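Local coordinates for L protein (CAS virus, PDB 5MV0) that probably supplies the cap-snatching endonuclease of the viral polymerase, cutting capped host RNA to give primers for viral transcription, at residues 72-86 with 123-136. Numbering follows the deposited sequence.
Sequences IDRAIPIHPTFQHIV and KYSGVEDHLKHEGW. With PO4 (phosphate ion), chain F.
Gln83 turns one amide nitrogen into a clamp on the backbone at 123-125: NE2 gives one hydrogen to Lys123 O at 2.8 Å, almost straight and on a carbonyl lone pair, and the other to Ser125 O at 3.0 Å, tilted from that carbonyl's plane. Both acceptors lie close to the amide plane, so the two bonds together fix the rotation of the Gln83 amide; the bend at chi2 (-90°) swings the amide there. A water accepting from Val86 N and Lys123 NZ adds a second polar link, while Glu103 holds Lys123 NZ by a salt bridge and accepts from Tyr124 OH.

Aromatic faces receive the next group of contacts. Ile85 CD1 sits over the Tyr124 ring, 3.8 Å from its centroid, with CG2 near the hydroxyl end. Ile76 CD1 and Ala75 CB make CH-pi contacts with the five- and six-membered rings of Trp136, respectively. Phe82 presents its edge to the face of His130 in a T-shaped pair, planes at 82°; His130 ND1 bonds Gly126 O at 3.0 Å, steadying the imidazole.

In this arenavirus cap-snatching domain, of the PD-(D/E)XK superfamily, the contact lays the loop after helix 68-73 against short helix 127-133, which leads through a Schellman motif at Gly135 into strand 137-145, outermost of the sheet within this chain.

The remaining contacts are apolar. Leu131 divides its methyls: CD1 presses tightly on Ile76 CD1 (3.5 Å), whereas CD2 meets Ile72 CD1 tip to tip. Val127 CG2 lies 4.0 Å from Phe82 CD1, and Phe138 of the strand touches both Val127 and Leu131.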
# COMPACT_ATOMS: atom_id res chain seq x y z
N ILE B 72 -10.94 -8.14 27.89
CA ILE B 72 -11.16 -9.07 28.99
C ILE B 72 -12.42 -9.89 28.76
O ILE B 72 -12.47 -11.07 29.12
CB ILE B 72 -11.19 -8.29 30.32
CG1 ILE B 72 -9.79 -7.70 30.56
CG2 ILE B 72 -11.57 -9.21 31.47
CD1 ILE B 72 -9.77 -6.59 31.60
N ASP B 73 -13.44 -9.30 28.11
CA ASP B 73 -14.61 -10.07 27.71
C ASP B 73 -14.22 -11.27 26.86
O ASP B 73 -14.84 -12.33 26.96
CB ASP B 73 -15.60 -9.20 26.94
CG ASP B 73 -16.33 -8.25 27.83
OD1 ASP B 73 -16.43 -8.53 29.04
OD2 ASP B 73 -16.79 -7.21 27.31
N ARG B 74 -13.21 -11.11 26.00
CA ARG B 74 -12.76 -12.19 25.14
C ARG B 74 -11.95 -13.23 25.88
O ARG B 74 -11.62 -14.27 25.29
CB ARG B 74 -11.95 -11.62 23.97
CG ARG B 74 -12.79 -10.88 22.95
CD ARG B 74 -11.94 -9.96 22.06
NE ARG B 74 -12.71 -9.52 20.91
CZ ARG B 74 -13.70 -8.64 20.96
NH1 ARG B 74 -14.04 -8.09 22.12
NH2 ARG B 74 -14.37 -8.30 19.86
N ALA B 75 -11.61 -12.99 27.14
CA ALA B 75 -10.88 -13.93 27.98
C ALA B 75 -11.70 -14.45 29.14
O ALA B 75 -11.66 -15.65 29.44
CB ALA B 75 -9.61 -13.26 28.53
N ILE B 76 -12.45 -13.58 29.80
CA ILE B 76 -13.25 -13.90 30.98
C ILE B 76 -14.60 -13.23 30.82
O ILE B 76 -14.73 -12.03 31.09
CB ILE B 76 -12.56 -13.43 32.28
CG1 ILE B 76 -11.16 -14.01 32.37
CG2 ILE B 76 -13.40 -13.83 33.49
CD1 ILE B 76 -10.30 -13.30 33.38
N PRO B 77 -15.63 -13.96 30.41
CA PRO B 77 -16.94 -13.33 30.15
C PRO B 77 -17.50 -12.52 31.31
O PRO B 77 -18.17 -11.51 31.08
CB PRO B 77 -17.83 -14.53 29.81
CG PRO B 77 -16.89 -15.53 29.21
CD PRO B 77 -15.59 -15.37 29.96
N ILE B 78 -17.25 -12.92 32.55
CA ILE B 78 -17.80 -12.24 33.72
C ILE B 78 -16.69 -11.47 34.41
O ILE B 78 -15.72 -12.07 34.89
CB ILE B 78 -18.46 -13.21 34.71
CG1 ILE B 78 -19.65 -13.92 34.06
CG2 ILE B 78 -18.90 -12.46 35.96
CD1 ILE B 78 -19.31 -15.28 33.47
N HIS B 79 -16.84 -10.15 34.49
CA HIS B 79 -15.83 -9.34 35.17
C HIS B 79 -16.41 -7.97 35.49
O HIS B 79 -17.36 -7.53 34.83
CB HIS B 79 -14.57 -9.23 34.32
CG HIS B 79 -14.74 -8.41 33.08
ND1 HIS B 79 -14.67 -7.03 33.09
CD2 HIS B 79 -14.95 -8.77 31.79
CE1 HIS B 79 -14.85 -6.57 31.86
NE2 HIS B 79 -15.01 -7.61 31.05
N PRO B 80 -15.90 -7.28 36.51
CA PRO B 80 -16.38 -5.93 36.79
C PRO B 80 -15.98 -4.96 35.68
O PRO B 80 -15.04 -5.21 34.92
CB PRO B 80 -15.70 -5.57 38.10
CG PRO B 80 -14.41 -6.32 38.03
CD PRO B 80 -14.77 -7.63 37.38
N THR B 81 -16.71 -3.85 35.61
CA THR B 81 -16.42 -2.80 34.64
C THR B 81 -15.12 -2.10 35.03
O THR B 81 -15.01 -1.55 36.13
CB THR B 81 -17.58 -1.80 34.58
OG1 THR B 81 -18.76 -2.46 34.10
CG2 THR B 81 -17.25 -0.61 33.67
N PHE B 82 -14.13 -2.15 34.15
CA PHE B 82 -12.89 -1.43 34.39
C PHE B 82 -12.95 -0.04 33.77
O PHE B 82 -13.88 0.32 33.05
CB PHE B 82 -11.69 -2.20 33.83
CG PHE B 82 -11.46 -3.52 34.50
CD1 PHE B 82 -10.95 -3.57 35.78
CD2 PHE B 82 -11.75 -4.71 33.85
CE1 PHE B 82 -10.73 -4.79 36.42
CE2 PHE B 82 -11.54 -5.92 34.48
CZ PHE B 82 -11.03 -5.96 35.76
N GLN B 83 -11.93 0.75 34.08
CA GLN B 83 -11.79 2.04 33.42
C GLN B 83 -11.71 1.84 31.91
O GLN B 83 -11.31 0.78 31.41
CB GLN B 83 -10.56 2.77 33.93
CG GLN B 83 -9.26 1.98 33.79
CD GLN B 83 -8.95 1.12 35.01
OE1 GLN B 83 -9.83 0.47 35.58
NE2 GLN B 83 -7.69 1.13 35.44
N HIS B 84 -12.12 2.87 31.17
CA HIS B 84 -12.05 2.81 29.72
C HIS B 84 -10.62 3.06 29.27
O HIS B 84 -10.04 4.11 29.56
CB HIS B 84 -12.99 3.83 29.08
CG HIS B 84 -12.83 3.91 27.60
ND1 HIS B 84 -13.26 2.90 26.76
CD2 HIS B 84 -12.23 4.83 26.81
CE1 HIS B 84 -12.97 3.22 25.51
NE2 HIS B 84 -12.34 4.38 25.51
N ILE B 85 -10.05 2.07 28.59
CA ILE B 85 -8.71 2.13 28.02
C ILE B 85 -8.80 1.51 26.63
O ILE B 85 -9.48 0.51 26.43
CB ILE B 85 -7.68 1.35 28.88
CG1 ILE B 85 -7.55 1.96 30.28
CG2 ILE B 85 -6.32 1.31 28.19
CD1 ILE B 85 -6.73 1.08 31.22
N VAL B 86 -8.10 2.10 25.67
CA VAL B 86 -7.91 1.50 24.35
C VAL B 86 -6.42 1.27 24.15
O VAL B 86 -5.67 2.21 23.84
CB VAL B 86 -8.51 2.38 23.24
CG1 VAL B 86 -8.20 1.78 21.87
CG2 VAL B 86 -10.01 2.53 23.44
N LYS B 123 -2.77 4.38 33.64
CA LYS B 123 -4.14 4.11 33.20
C LYS B 123 -4.66 2.79 33.75
O LYS B 123 -5.87 2.64 33.97
CB LYS B 123 -4.24 4.07 31.67
CG LYS B 123 -3.76 5.30 30.93
CD LYS B 123 -4.18 5.22 29.44
CE LYS B 123 -3.60 3.99 28.76
NZ LYS B 123 -3.90 4.01 27.28
N TYR B 124 -3.77 1.83 33.96
CA TYR B 124 -4.12 0.45 34.22
C TYR B 124 -4.22 0.11 35.71
O TYR B 124 -4.27 -1.07 36.06
CB TYR B 124 -3.10 -0.48 33.55
CG TYR B 124 -3.18 -0.47 32.03
CD1 TYR B 124 -4.00 -1.36 31.36
CD2 TYR B 124 -2.44 0.44 31.28
CE1 TYR B 124 -4.08 -1.35 29.98
CE2 TYR B 124 -2.53 0.46 29.89
CZ TYR B 124 -3.35 -0.44 29.25
OH TYR B 124 -3.45 -0.45 27.87
N SER B 125 -4.26 1.11 36.59
CA SER B 125 -4.31 0.87 38.03
C SER B 125 -5.42 -0.11 38.40
O SER B 125 -6.58 0.08 38.02
CB SER B 125 -4.50 2.18 38.78
OG SER B 125 -3.36 3.01 38.63
N GLY B 126 -5.05 -1.16 39.14
CA GLY B 126 -6.00 -2.12 39.65
C GLY B 126 -6.29 -3.30 38.75
O GLY B 126 -6.71 -4.35 39.25
N VAL B 127 -6.06 -3.17 37.44
CA VAL B 127 -6.48 -4.21 36.50
C VAL B 127 -5.70 -5.50 36.73
O VAL B 127 -6.28 -6.60 36.75
CB VAL B 127 -6.31 -3.70 35.05
CG1 VAL B 127 -6.62 -4.81 34.06
CG2 VAL B 127 -7.19 -2.49 34.82
N GLU B 128 -4.38 -5.40 36.88
CA GLU B 128 -3.57 -6.61 37.02
C GLU B 128 -4.01 -7.42 38.24
O GLU B 128 -4.14 -8.64 38.16
CB GLU B 128 -2.09 -6.26 37.12
CG GLU B 128 -1.19 -7.48 37.03
CD GLU B 128 0.30 -7.18 37.24
OE1 GLU B 128 0.63 -6.08 37.73
OE2 GLU B 128 1.14 -8.05 36.92
N ASP B 129 -4.26 -6.74 39.36
CA ASP B 129 -4.71 -7.43 40.57
C ASP B 129 -5.98 -8.23 40.31
O ASP B 129 -6.09 -9.38 40.76
CB ASP B 129 -4.95 -6.43 41.69
CG ASP B 129 -3.66 -5.87 42.26
OD1 ASP B 129 -2.61 -6.54 42.11
OD2 ASP B 129 -3.69 -4.78 42.86
N HIS B 130 -6.94 -7.65 39.59
CA HIS B 130 -8.18 -8.37 39.33
C HIS B 130 -7.94 -9.61 38.49
O HIS B 130 -8.55 -10.66 38.73
CB HIS B 130 -9.20 -7.45 38.64
CG HIS B 130 -9.92 -6.55 39.59
ND1 HIS B 130 -9.41 -5.35 40.03
CD2 HIS B 130 -11.12 -6.69 40.20
CE1 HIS B 130 -10.26 -4.79 40.87
NE2 HIS B 130 -11.31 -5.58 40.99
N LEU B 131 -7.05 -9.52 37.50
CA LEU B 131 -6.81 -10.66 36.63
C LEU B 131 -5.99 -11.74 37.34
O LEU B 131 -6.27 -12.93 37.19
CB LEU B 131 -6.12 -10.21 35.34
CG LEU B 131 -7.03 -9.65 34.23
CD1 LEU B 131 -8.14 -10.62 33.93
CD2 LEU B 131 -7.62 -8.33 34.60
N LYS B 132 -4.97 -11.34 38.09
CA LYS B 132 -4.19 -12.35 38.81
C LYS B 132 -5.06 -13.08 39.82
O LYS B 132 -4.89 -14.28 40.04
CB LYS B 132 -2.99 -11.70 39.50
CG LYS B 132 -1.94 -11.15 38.56
CD LYS B 132 -0.84 -10.41 39.32
CE LYS B 132 0.12 -11.37 39.99
NZ LYS B 132 0.91 -12.13 38.98
N HIS B 133 -6.03 -12.38 40.41
CA HIS B 133 -6.98 -13.01 41.32
C HIS B 133 -7.71 -14.17 40.64
O HIS B 133 -8.11 -15.12 41.32
CB HIS B 133 -7.98 -11.96 41.81
CG HIS B 133 -8.79 -12.40 42.99
ND1 HIS B 133 -9.96 -13.12 42.86
CD2 HIS B 133 -8.59 -12.23 44.32
CE1 HIS B 133 -10.45 -13.37 44.07
NE2 HIS B 133 -9.64 -12.84 44.97
N GLU B 134 -7.88 -14.11 39.32
CA GLU B 134 -8.54 -15.17 38.58
C GLU B 134 -7.56 -16.18 38.01
O GLU B 134 -7.96 -17.04 37.22
CB GLU B 134 -9.38 -14.57 37.45
CG GLU B 134 -10.43 -13.58 37.91
CD GLU B 134 -11.40 -14.18 38.92
OE1 GLU B 134 -11.91 -15.30 38.68
OE2 GLU B 134 -11.67 -13.53 39.95
N GLY B 135 -6.28 -16.10 38.38
CA GLY B 135 -5.30 -17.04 37.87
C GLY B 135 -4.70 -16.68 36.53
O GLY B 135 -3.97 -17.49 35.95
N TRP B 136 -5.00 -15.49 36.01
CA TRP B 136 -4.47 -15.02 34.73
C TRP B 136 -3.25 -14.14 34.95
O TRP B 136 -3.07 -13.52 36.00
CB TRP B 136 -5.54 -14.24 33.96
CG TRP B 136 -6.55 -15.10 33.27
CD1 TRP B 136 -7.55 -15.84 33.85
CD2 TRP B 136 -6.67 -15.31 31.86
NE1 TRP B 136 -8.28 -16.49 32.89
CE2 TRP B 136 -7.77 -16.18 31.66
CE3 TRP B 136 -5.97 -14.84 30.74
CZ2 TRP B 136 -8.17 -16.58 30.39
CZ3 TRP B 136 -6.37 -15.25 29.49
CH2 TRP B 136 -7.46 -16.12 29.32
P PO4 F . -15.71 0.40 27.67
O1 PO4 F . -16.50 1.68 27.82
O2 PO4 F . -14.28 0.64 28.13
O3 PO4 F . -15.76 -0.14 26.27
O4 PO4 F . -16.33 -0.64 28.57
O HOH W 1 -6.77 4.77 26.44